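Local coordinates for protein ribosomal RNA small subunit methyltransferase Nep1 (Archaeoglobus fulgidus, PDB 3O7B) that probably methylates N1 of a specific pseudouridine in 16S ribosomal RNA, using S-adenosyl-L-methionine, during small-subunit biogenesis, at residues 92-105 and 225-239. Residues are numbered along the deposited sequence; the frame is centred on the assembly and turned at random.
With SAH (S-adenosyl-L-homocysteine), chain C.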
ATOM      1  N   GLN A  92       3.718  -0.400  -3.020  1.00 12.01           N
ATOM      2  CA  GLN A  92       2.846   0.342  -2.121  1.00 12.05           C
ATOM      3  C   GLN A  92       3.421   1.709  -1.821  1.00 11.84           C
ATOM      4  O   GLN A  92       2.690   2.696  -1.700  1.00 11.28           O
ATOM      5  CB  GLN A  92       2.630  -0.466  -0.843  1.00 13.31           C
ATOM      6  CG  GLN A  92       1.923  -1.818  -1.111  1.00 15.61           C
ATOM      7  CD  GLN A  92       2.224  -2.906  -0.095  1.00 16.42           C
ATOM      8  OE1 GLN A  92       2.952  -2.694   0.882  1.00 17.39           O
ATOM      9  NE2 GLN A  92       1.661  -4.095  -0.327  1.00 18.51           N
ATOM     10  N   CYS A  93       4.751   1.796  -1.709  1.00 11.55           N
ATOM     11  CA  CYS A  93       5.368   3.073  -1.432  1.00 12.55           C
ATOM     12  C   CYS A  93       5.178   4.040  -2.579  1.00 11.54           C
ATOM     13  O   CYS A  93       4.903   5.213  -2.369  1.00 12.52           O
ATOM     14  CB  CYS A  93       6.869   2.900  -1.170  1.00 12.58           C
ATOM     15  SG  CYS A  93       7.261   2.031   0.370  1.00 15.00           S
ATOM     16  N   LEU A  94       5.316   3.525  -3.798  1.00 12.17           N
ATOM     17  CA  LEU A  94       5.096   4.366  -4.977  1.00 12.36           C
ATOM     18  C   LEU A  94       3.646   4.825  -5.067  1.00 12.24           C
ATOM     19  O   LEU A  94       3.377   5.961  -5.429  1.00 12.60           O
ATOM     20  CB  LEU A  94       5.439   3.615  -6.260  1.00 13.03           C
ATOM     21  CG  LEU A  94       6.934   3.472  -6.552  1.00 12.47           C
ATOM     22  CD1 LEU A  94       7.101   2.418  -7.631  1.00 13.55           C
ATOM     23  CD2 LEU A  94       7.510   4.823  -6.960  1.00 14.12           C
ATOM     24  N   LEU A  95       2.705   3.922  -4.761  1.00 12.21           N
ATOM     25  CA  LEU A  95       1.294   4.339  -4.820  1.00 12.41           C
ATOM     26  C   LEU A  95       1.041   5.515  -3.901  1.00 12.35           C
ATOM     27  O   LEU A  95       0.465   6.520  -4.296  1.00 13.06           O
ATOM     28  CB  LEU A  95       0.353   3.189  -4.464  1.00 11.98           C
ATOM     29  CG  LEU A  95       0.198   2.061  -5.473  1.00 13.16           C
ATOM     30  CD1 LEU A  95      -0.829   1.048  -4.942  1.00 14.32           C
ATOM     31  CD2 LEU A  95      -0.192   2.577  -6.852  1.00 16.43           C
ATOM     32  N   LEU A  96       1.486   5.406  -2.654  1.00 11.54           N
ATOM     33  CA  LEU A  96       1.252   6.469  -1.698  1.00 12.27           C
ATOM     34  C   LEU A  96       1.921   7.768  -2.134  1.00 11.96           C
ATOM     35  O   LEU A  96       1.318   8.832  -2.113  1.00 12.81           O
ATOM     36  CB  LEU A  96       1.738   6.067  -0.312  1.00 12.64           C
ATOM     37  CG  LEU A  96       1.701   7.165   0.743  1.00 13.26           C
ATOM     38  CD1 LEU A  96       0.283   7.796   0.852  1.00 13.93           C
ATOM     39  CD2 LEU A  96       2.125   6.592   2.053  1.00 14.14           C
ATOM     40  N   LEU A  97       3.201   7.674  -2.482  1.00 12.93           N
ATOM     41  CA  LEU A  97       3.936   8.866  -2.848  1.00 12.60           C
ATOM     42  C   LEU A  97       3.293   9.592  -4.036  1.00 12.34           C
ATOM     43  O   LEU A  97       3.103  10.814  -4.003  1.00 12.98           O
ATOM     44  CB  LEU A  97       5.387   8.474  -3.179  1.00 13.51           C
ATOM     45  CG  LEU A  97       6.274   9.681  -3.456  1.00 15.67           C
ATOM     46  CD1 LEU A  97       6.453  10.568  -2.209  1.00 17.23           C
ATOM     47  CD2 LEU A  97       7.619   9.210  -3.953  1.00 16.61           C
ATOM     48  N   LEU A  98       2.943   8.839  -5.074  1.00 12.22           N
ATOM     49  CA  LEU A  98       2.402   9.460  -6.273  1.00 12.64           C
ATOM     50  C   LEU A  98       0.980  10.002  -6.067  1.00 13.34           C
ATOM     51  O   LEU A  98       0.531  10.855  -6.846  1.00 14.82           O
ATOM     52  CB  LEU A  98       2.492   8.512  -7.456  1.00 12.72           C
ATOM     53  CG  LEU A  98       3.928   8.178  -7.910  1.00 15.49           C
ATOM     54  CD1 LEU A  98       3.906   6.934  -8.788  1.00 17.28           C
ATOM     55  CD2 LEU A  98       4.502   9.338  -8.664  1.00 17.44           C
ATOM     56  N   ASP A  99       0.307   9.526  -5.017  1.00 13.72           N
ATOM     57  CA  ASP A  99      -1.025  10.051  -4.634  1.00 14.83           C
ATOM     58  C   ASP A  99      -0.955  11.453  -4.015  1.00 15.65           C
ATOM     59  O   ASP A  99      -1.982  12.115  -3.840  1.00 16.74           O
ATOM     60  CB  ASP A  99      -1.695   9.117  -3.610  1.00 14.93           C
ATOM     61  CG  ASP A  99      -2.239   7.812  -4.218  1.00 16.24           C
ATOM     62  OD1 ASP A  99      -2.334   7.654  -5.464  1.00 17.52           O
ATOM     63  OD2 ASP A  99      -2.590   6.904  -3.405  1.00 17.34           O
ATOM     64  N   SER A 100       0.236  11.901  -3.629  1.00 15.60           N
ATOM     65  CA  SER A 100       0.410  13.234  -3.038  1.00 17.38           C
ATOM     66  C   SER A 100      -0.086  14.321  -3.994  1.00 17.87           C
ATOM     67  O   SER A 100       0.159  14.249  -5.201  1.00 18.01           O
ATOM     68  CB  SER A 100       1.887  13.501  -2.716  1.00 17.88           C
ATOM     69  OG  SER A 100       2.063  14.852  -2.290  1.00 19.58           O
ATOM     70  N   PRO A 101      -0.760  15.354  -3.453  1.00 19.18           N
ATOM     71  CA  PRO A 101      -1.127  16.468  -4.335  1.00 20.14           C
ATOM     72  C   PRO A 101       0.051  17.401  -4.674  1.00 21.10           C
ATOM     73  O   PRO A 101      -0.073  18.266  -5.538  1.00 22.10           O
ATOM     74  CB  PRO A 101      -2.185  17.213  -3.523  1.00 20.81           C
ATOM     75  CG  PRO A 101      -1.782  17.002  -2.137  1.00 20.71           C
ATOM     76  CD  PRO A 101      -1.247  15.567  -2.080  1.00 19.58           C
ATOM     77  N   LEU A 102       1.181  17.214  -4.004  1.00 21.11           N
ATOM     78  CA  LEU A 102       2.348  18.059  -4.232  1.00 22.44           C
ATOM     79  C   LEU A 102       3.143  17.504  -5.407  1.00 23.06           C
ATOM     80  O   LEU A 102       3.509  16.326  -5.414  1.00 23.32           O
ATOM     81  CB  LEU A 102       3.184  18.115  -2.959  1.00 22.25           C
ATOM     82  CG  LEU A 102       4.386  19.044  -2.842  1.00 23.34           C
ATOM     83  CD1 LEU A 102       4.088  20.458  -3.336  1.00 23.25           C
ATOM     84  CD2 LEU A 102       4.830  19.079  -1.396  1.00 23.56           C
ATOM     85  N   ARG A 103       3.407  18.352  -6.397  1.00 24.51           N
ATOM     86  CA  ARG A 103       3.986  17.905  -7.664  1.00 26.05           C
ATOM     87  C   ARG A 103       5.419  18.422  -7.898  1.00 26.14           C
ATOM     88  O   ARG A 103       5.923  18.341  -9.016  1.00 28.13           O
ATOM     89  CB  ARG A 103       3.051  18.283  -8.839  1.00 26.78           C
ATOM     90  CG  ARG A 103       1.599  17.821  -8.673  1.00 28.46           C
ATOM     91  CD  ARG A 103       1.365  16.441  -9.274  1.00 32.40           C
ATOM     92  NE  ARG A 103       0.598  15.582  -8.381  1.00 33.94           N
ATOM     93  CZ  ARG A 103      -0.039  14.468  -8.743  1.00 34.52           C
ATOM     94  NH1 ARG A 103      -0.690  13.769  -7.826  1.00 34.02           N
ATOM     95  NH2 ARG A 103      -0.037  14.053 -10.011  1.00 34.04           N
ATOM     96  N   ASP A 104       6.083  18.896  -6.839  1.00 25.56           N
ATOM     97  CA  ASP A 104       7.406  19.558  -6.916  1.00 25.00           C
ATOM     98  C   ASP A 104       8.583  18.606  -6.713  1.00 24.00           C
ATOM     99  O   ASP A 104       9.678  19.012  -6.273  1.00 24.93           O
ATOM    100  CB  ASP A 104       7.502  20.686  -5.871  1.00 25.47           C
ATOM    101  CG  ASP A 104       7.750  20.167  -4.453  1.00 27.38           C
ATOM    102  OD1 ASP A 104       7.320  19.035  -4.150  1.00 27.95           O
ATOM    103  OD2 ASP A 104       8.393  20.885  -3.647  1.00 29.05           O
ATOM    104  N   PHE A 105       8.350  17.333  -6.987  1.00 20.88           N
ATOM    105  CA  PHE A 105       9.422  16.366  -6.873  1.00 19.16           C
ATOM    106  C   PHE A 105       9.414  15.339  -7.991  1.00 18.32           C
ATOM    107  O   PHE A 105       8.387  15.061  -8.627  1.00 17.64           O
ATOM    108  CB  PHE A 105       9.433  15.695  -5.488  1.00 18.52           C
ATOM    109  CG  PHE A 105       8.177  14.908  -5.159  1.00 18.33           C
ATOM    110  CD1 PHE A 105       8.050  13.580  -5.551  1.00 18.31           C
ATOM    111  CD2 PHE A 105       7.161  15.488  -4.398  1.00 19.02           C
ATOM    112  CE1 PHE A 105       6.905  12.848  -5.217  1.00 18.82           C
ATOM    113  CE2 PHE A 105       6.017  14.765  -4.051  1.00 19.13           C
ATOM    114  CZ  PHE A 105       5.884  13.451  -4.473  1.00 18.65           C
ATOM    115  N   LEU A 225       6.815   1.406   3.926  1.00 12.26           N
ATOM    116  CA  LEU A 225       5.557   2.129   3.717  1.00 12.53           C
ATOM    117  C   LEU A 225       5.318   3.168   4.809  1.00 11.89           C
ATOM    118  O   LEU A 225       4.924   4.305   4.533  1.00 11.76           O
ATOM    119  CB  LEU A 225       4.413   1.129   3.647  1.00 12.49           C
ATOM    120  CG  LEU A 225       3.016   1.713   3.355  1.00 13.42           C
ATOM    121  CD1 LEU A 225       2.956   2.482   2.061  1.00 14.27           C
ATOM    122  CD2 LEU A 225       1.991   0.570   3.347  1.00 14.20           C
ATOM    123  N   TYR A 226       5.583   2.782   6.056  1.00 12.58           N
ATOM    124  CA  TYR A 226       5.412   3.723   7.140  1.00 12.44           C
ATOM    125  C   TYR A 226       6.386   4.916   7.045  1.00 11.60           C
ATOM    126  O   TYR A 226       6.009   6.063   7.235  1.00 11.84           O
ATOM    127  CB  TYR A 226       5.534   3.015   8.502  1.00 13.74           C
ATOM    128  CG  TYR A 226       5.384   3.990   9.627  1.00 15.33           C
ATOM    129  CD1 TYR A 226       4.106   4.433  10.030  1.00 16.09           C
ATOM    130  CD2 TYR A 226       6.501   4.526  10.251  1.00 17.13           C
ATOM    131  CE1 TYR A 226       3.970   5.376  11.055  1.00 17.02           C
ATOM    132  CE2 TYR A 226       6.379   5.464  11.279  1.00 18.95           C
ATOM    133  CZ  TYR A 226       5.109   5.884  11.673  1.00 18.23           C
ATOM    134  OH  TYR A 226       5.011   6.809  12.694  1.00 19.56           O
ATOM    135  N   VAL A 227       7.647   4.623   6.722  1.00 11.82           N
ATOM    136  CA  VAL A 227       8.652   5.676   6.571  1.00 12.20           C
ATOM    137  C   VAL A 227       8.277   6.611   5.424  1.00 10.87           C
ATOM    138  O   VAL A 227       8.319   7.828   5.561  1.00 11.58           O
ATOM    139  CB  VAL A 227      10.047   5.062   6.351  1.00 12.30           C
ATOM    140  CG1 VAL A 227      11.059   6.152   6.036  1.00 14.36           C
ATOM    141  CG2 VAL A 227      10.482   4.306   7.612  1.00 14.02           C
ATOM    142  N   THR A 228       7.833   6.029   4.312  1.00 11.02           N
ATOM    143  CA  THR A 228       7.352   6.841   3.192  1.00 11.70           C
ATOM    144  C   THR A 228       6.218   7.771   3.634  1.00 11.56           C
ATOM    145  O   THR A 228       6.213   8.957   3.335  1.00 12.11           O
ATOM    146  CB  THR A 228       6.883   5.958   2.023  1.00 11.35           C
ATOM    147  OG1 THR A 228       7.980   5.136   1.578  1.00 12.39           O
ATOM    148  CG2 THR A 228       6.416   6.802   0.853  1.00 12.09           C
ATOM    149  N   SER A 229       5.254   7.195   4.354  1.00 11.98           N
ATOM    150  CA  SER A 229       4.117   7.973   4.848  1.00 12.93           C
ATOM    151  C   SER A 229       4.548   9.126   5.759  1.00 12.65           C
ATOM    152  O   SER A 229       4.142  10.285   5.573  1.00 12.74           O
ATOM    153  CB  SER A 229       3.175   7.029   5.591  1.00 12.50           C
ATOM    154  OG  SER A 229       2.094   7.763   6.162  1.00 15.26           O
ATOM    155  N   ARG A 230       5.373   8.821   6.759  1.00 13.29           N
ATOM    156  CA  ARG A 230       5.809   9.839   7.711  1.00 15.08           C
ATOM    157  C   ARG A 230       6.636  10.926   7.033  1.00 14.70           C
ATOM    158  O   ARG A 230       6.419  12.111   7.273  1.00 15.85           O
ATOM    159  CB  ARG A 230       6.590   9.212   8.857  1.00 16.87           C
ATOM    160  CG  ARG A 230       6.958  10.219   9.933  1.00 21.25           C
ATOM    161  CD  ARG A 230       6.860   9.570  11.305  1.00 27.74           C
ATOM    162  NE  ARG A 230       7.663  10.268  12.307  1.00 33.33           N
ATOM    163  CZ  ARG A 230       8.061   9.720  13.452  1.00 36.59           C
ATOM    164  NH1 ARG A 230       7.721   8.464  13.748  1.00 37.41           N
ATOM    165  NH2 ARG A 230       8.802  10.427  14.302  1.00 38.80           N
ATOM    166  N   VAL A 231       7.568  10.520   6.167  1.00 14.39           N
ATOM    167  CA  VAL A 231       8.401  11.514   5.515  1.00 15.12           C
ATOM    168  C   VAL A 231       7.604  12.373   4.540  1.00 14.85           C
ATOM    169  O   VAL A 231       7.782  13.588   4.477  1.00 14.85           O
ATOM    170  CB  VAL A 231       9.606  10.849   4.831  1.00 15.15           C
ATOM    171  CG1 VAL A 231      10.458  11.878   4.096  1.00 16.62           C
ATOM    172  CG2 VAL A 231      10.486  10.115   5.867  1.00 16.28           C
ATOM    173  N   LEU A 232       6.686  11.751   3.796  1.00 14.40           N
ATOM    174  CA  LEU A 232       5.827  12.502   2.897  1.00 15.83           C
ATOM    175  C   LEU A 232       5.015  13.539   3.654  1.00 16.59           C
ATOM    176  O   LEU A 232       4.878  14.682   3.225  1.00 16.60           O
ATOM    177  CB  LEU A 232       4.887  11.566   2.113  1.00 15.14           C
ATOM    178  CG  LEU A 232       3.857  12.274   1.224  1.00 16.42           C
ATOM    179  CD1 LEU A 232       4.556  13.150   0.155  1.00 16.48           C
ATOM    180  CD2 LEU A 232       2.921  11.276   0.575  1.00 16.79           C
ATOM    181  N   CYS A 233       4.467  13.132   4.787  1.00 18.98           N
ATOM    182  CA  CYS A 233       3.698  14.092   5.572  1.00 19.71           C
ATOM    183  C   CYS A 233       4.531  15.288   6.037  1.00 19.06           C
ATOM    184  O   CYS A 233       4.056  16.426   5.980  1.00 19.08           O
ATOM    185  CB  CYS A 233       3.092  13.413   6.773  1.00 20.28           C
ATOM    186  SG  CYS A 233       2.022  14.522   7.674  1.00 27.59           S
ATOM    187  N   GLU A 234       5.753  15.024   6.506  1.00 18.24           N
ATOM    188  CA  GLU A 234       6.656  16.106   6.942  1.00 18.77           C
ATOM    189  C   GLU A 234       7.052  16.992   5.762  1.00 18.02           C
ATOM    190  O   GLU A 234       7.140  18.221   5.869  1.00 18.23           O
ATOM    191  CB  GLU A 234       7.913  15.547   7.615  1.00 19.65           C
ATOM    192  CG  GLU A 234       7.648  14.752   8.893  1.00 23.92           C
ATOM    193  CD  GLU A 234       7.299  15.603  10.110  1.00 28.64           C
ATOM    194  OE1 GLU A 234       7.252  16.851  10.023  1.00 31.00           O
ATOM    195  OE2 GLU A 234       7.074  15.005  11.181  1.00 32.12           O
ATOM    196  N   TYR A 235       7.288  16.352   4.626  1.00 17.12           N
ATOM    197  CA  TYR A 235       7.638  17.053   3.400  1.00 17.55           C
ATOM    198  C   TYR A 235       6.535  18.005   2.970  1.00 18.20           C
ATOM    199  O   TYR A 235       6.785  19.173   2.661  1.00 18.28           O
ATOM    200  CB  TYR A 235       7.945  16.014   2.328  1.00 17.48           C
ATOM    201  CG  TYR A 235       8.389  16.561   1.008  1.00 18.13           C
ATOM    202  CD1 TYR A 235       9.747  16.713   0.715  1.00 18.93           C
ATOM    203  CD2 TYR A 235       7.459  16.873   0.024  1.00 18.93           C
ATOM    204  CE1 TYR A 235      10.158  17.191  -0.532  1.00 20.18           C
ATOM    205  CE2 TYR A 235       7.845  17.352  -1.214  1.00 20.42           C
ATOM    206  CZ  TYR A 235       9.192  17.510  -1.492  1.00 20.21           C
ATOM    207  OH  TYR A 235       9.550  18.008  -2.733  1.00 22.21           O
ATOM    208  N   GLU A 236       5.298  17.514   2.957  1.00 18.65           N
ATOM    209  CA  GLU A 236       4.155  18.351   2.606  1.00 19.58           C
ATOM    210  C   GLU A 236       3.938  19.488   3.611  1.00 20.80           C
ATOM    211  O   GLU A 236       3.628  20.603   3.202  1.00 20.99           O
ATOM    212  CB  GLU A 236       2.887  17.506   2.499  1.00 18.87           C
ATOM    213  CG  GLU A 236       2.890  16.537   1.366  1.00 18.00           C
ATOM    214  CD  GLU A 236       1.610  15.744   1.286  1.00 20.45           C
ATOM    215  OE1 GLU A 236       0.884  15.691   2.298  1.00 23.95           O
ATOM    216  OE2 GLU A 236       1.347  15.181   0.215  1.00 21.26           O
ATOM    217  N   ARG A 237       4.100  19.204   4.907  1.00 22.05           N
ATOM    218  CA  ARG A 237       3.974  20.255   5.946  1.00 24.38           C
ATOM    219  C   ARG A 237       4.841  21.463   5.622  1.00 25.13           C
ATOM    220  O   ARG A 237       4.386  22.616   5.690  1.00 25.53           O
ATOM    221  CB  ARG A 237       4.394  19.743   7.321  1.00 24.92           C
ATOM    222  CG  ARG A 237       3.393  18.878   8.050  1.00 29.11           C
ATOM    223  CD  ARG A 237       3.723  18.859   9.547  1.00 34.31           C
ATOM    224  NE  ARG A 237       3.817  17.495  10.058  1.00 37.67           N
ATOM    225  CZ  ARG A 237       4.430  17.145  11.190  0.50 38.89           C
ATOM    226  NH1 ARG A 237       5.024  18.062  11.952  1.00 40.03           N
ATOM    227  NH2 ARG A 237       4.465  15.869  11.558  1.00 39.78           N
ATOM    228  N   VAL A 238       6.096  21.191   5.281  1.00 25.68           N
ATOM    229  CA  VAL A 238       7.085  22.235   5.018  1.00 27.24           C
ATOM    230  C   VAL A 238       6.866  22.918   3.671  1.00 28.73           C
ATOM    231  O   VAL A 238       6.979  24.145   3.577  1.00 29.17           O
ATOM    232  CB  VAL A 238       8.540  21.652   5.087  1.00 26.77           C
ATOM    233  CG1 VAL A 238       9.571  22.634   4.542  1.00 27.59           C
ATOM    234  CG2 VAL A 238       8.897  21.229   6.505  1.00 26.71           C
ATOM    235  N   ARG A 239       6.527  22.132   2.646  1.00 29.88           N
ATOM    236  CA  ARG A 239       6.707  22.538   1.239  1.00 31.39           C
ATOM    237  C   ARG A 239       5.464  22.875   0.438  1.00 32.37           C
ATOM    238  O   ARG A 239       5.541  23.639  -0.533  1.00 32.99           O
ATOM    239  CB  ARG A 239       7.539  21.505   0.485  1.00 31.49           C
ATOM    240  CG  ARG A 239       8.970  21.471   0.975  1.00 32.47           C
ATOM    241  CD  ARG A 239       9.713  20.300   0.429  1.00 34.18           C
ATOM    242  NE  ARG A 239      10.045  20.460  -0.983  1.00 35.24           N
ATOM    243  CZ  ARG A 239      11.231  20.853  -1.439  1.00 35.58           C
ATOM    244  NH1 ARG A 239      12.216  21.145  -0.590  1.00 35.79           N
ATOM    245  NH2 ARG A 239      11.433  20.958  -2.748  1.00 33.60           N
TER
HETATM  246  N   SAH C 301      17.272  -2.298   7.567  1.00 36.55           N
HETATM  247  CA  SAH C 301      15.896  -2.805   7.847  1.00 36.37           C
HETATM  248  CB  SAH C 301      15.310  -3.415   6.580  1.00 36.18           C
HETATM  249  CG  SAH C 301      14.693  -2.378   5.645  1.00 34.05           C
HETATM  250  SD  SAH C 301      13.372  -1.405   6.430  1.00 30.06           S
HETATM  251  C   SAH C 301      15.876  -3.814   8.991  1.00 36.98           C
HETATM  252  O   SAH C 301      16.898  -4.044   9.642  1.00 37.52           O
HETATM  253  C5' SAH C 301      12.885  -0.248   5.121  1.00 25.07           C
HETATM  254  C4' SAH C 301      13.500   1.147   5.129  1.00 22.67           C
HETATM  255  O4' SAH C 301      12.850   2.004   6.049  1.00 20.85           O
HETATM  256  C3' SAH C 301      14.955   1.205   5.555  1.00 20.99           C
HETATM  257  O3' SAH C 301      15.818   0.797   4.523  1.00 20.37           O
HETATM  258  C2' SAH C 301      15.098   2.661   5.912  1.00 19.54           C
HETATM  259  O2' SAH C 301      15.246   3.457   4.732  1.00 18.24           O
HETATM  260  C1' SAH C 301      13.752   2.986   6.533  1.00 21.32           C
HETATM  261  N9  SAH C 301      13.687   2.927   8.018  1.00 21.03           N
HETATM  262  C8  SAH C 301      13.341   1.848   8.799  1.00 21.83           C
HETATM  263  N7  SAH C 301      13.365   2.236  10.102  1.00 20.12           N
HETATM  264  C5  SAH C 301      13.687   3.545  10.154  1.00 19.73           C
HETATM  265  C6  SAH C 301      13.858   4.438  11.205  1.00 20.96           C
HETATM  266  N6  SAH C 301      13.686   4.056  12.481  1.00 22.94           N
HETATM  267  N1  SAH C 301      14.195   5.744  10.938  1.00 21.85           N
HETATM  268  C2  SAH C 301      14.394   6.167   9.636  1.00 20.65           C
HETATM  269  N3  SAH C 301      14.231   5.274   8.601  1.00 20.80           N
HETATM  270  C4  SAH C 301      13.899   3.988   8.849  1.00 19.72           C
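Leu-96 and Leu-97 meet Leu-232 between two nearly parallel helices (angle 16°, axes 9.3 Å apart) packed on one face of the sheet in this SPOUT methyltransferase; the loop after the first helix follows the second to its C-terminal end. The apolar part begins at Leu-225, whose CD1 reaches the carbonyl of Gln-92 and CD2 of Leu-96. Leu-96 lays CD2 against CA and CB of Ser-229, 3.7 Å from each. One turn on, Leu-232 divides its branches: CD1 lies 4.0 Å from Leu-97 CD1, while CD2 faces the Leu-96 carbonyl. At the loop, Leu-102 CD2 comes within 3.5 Å of Tyr-235 CE2, and the Phe-105 and Tyr-235 rings stand almost perpendicular, with Phe-30 of strand 28-35 against both. Val-227 CG2 lies 3.5 Å from N9 of S-adenosylhomocysteine.

Two polar groups join the loop to the helix. Ser-100 OG donates to the anti lone pair of Glu-236 OE2 (2.6 Å) and accepts from the Leu-102 backbone N, forming an ST turn; the other Glu-236 oxygen binds Tyr-226 of the second subunit, whose helix 224-239 is also disulfide-linked through Cys-233. With CG set between the backbone N and the carbonyl carbon (chi1 77°), Asp-104 presents its carboxylate to both Tyr-235 and Arg-239. OD1 accepts from Tyr-235 OH at 2.8 Å, and OD2 takes Arg-239 NE and NH2 in a side-on salt bridge, both at 3.2 Å, NE at the syn lone pair of OD2 and NH2 from above the carboxylate plane. An asparagine here would probably cost Arg-239 its charged mate and weaken the hold of this loop on the helix end. Arg-239 NH1 goes to the Gly-187 carbonyl, while its CD sits over one face of the Tyr-235 ring.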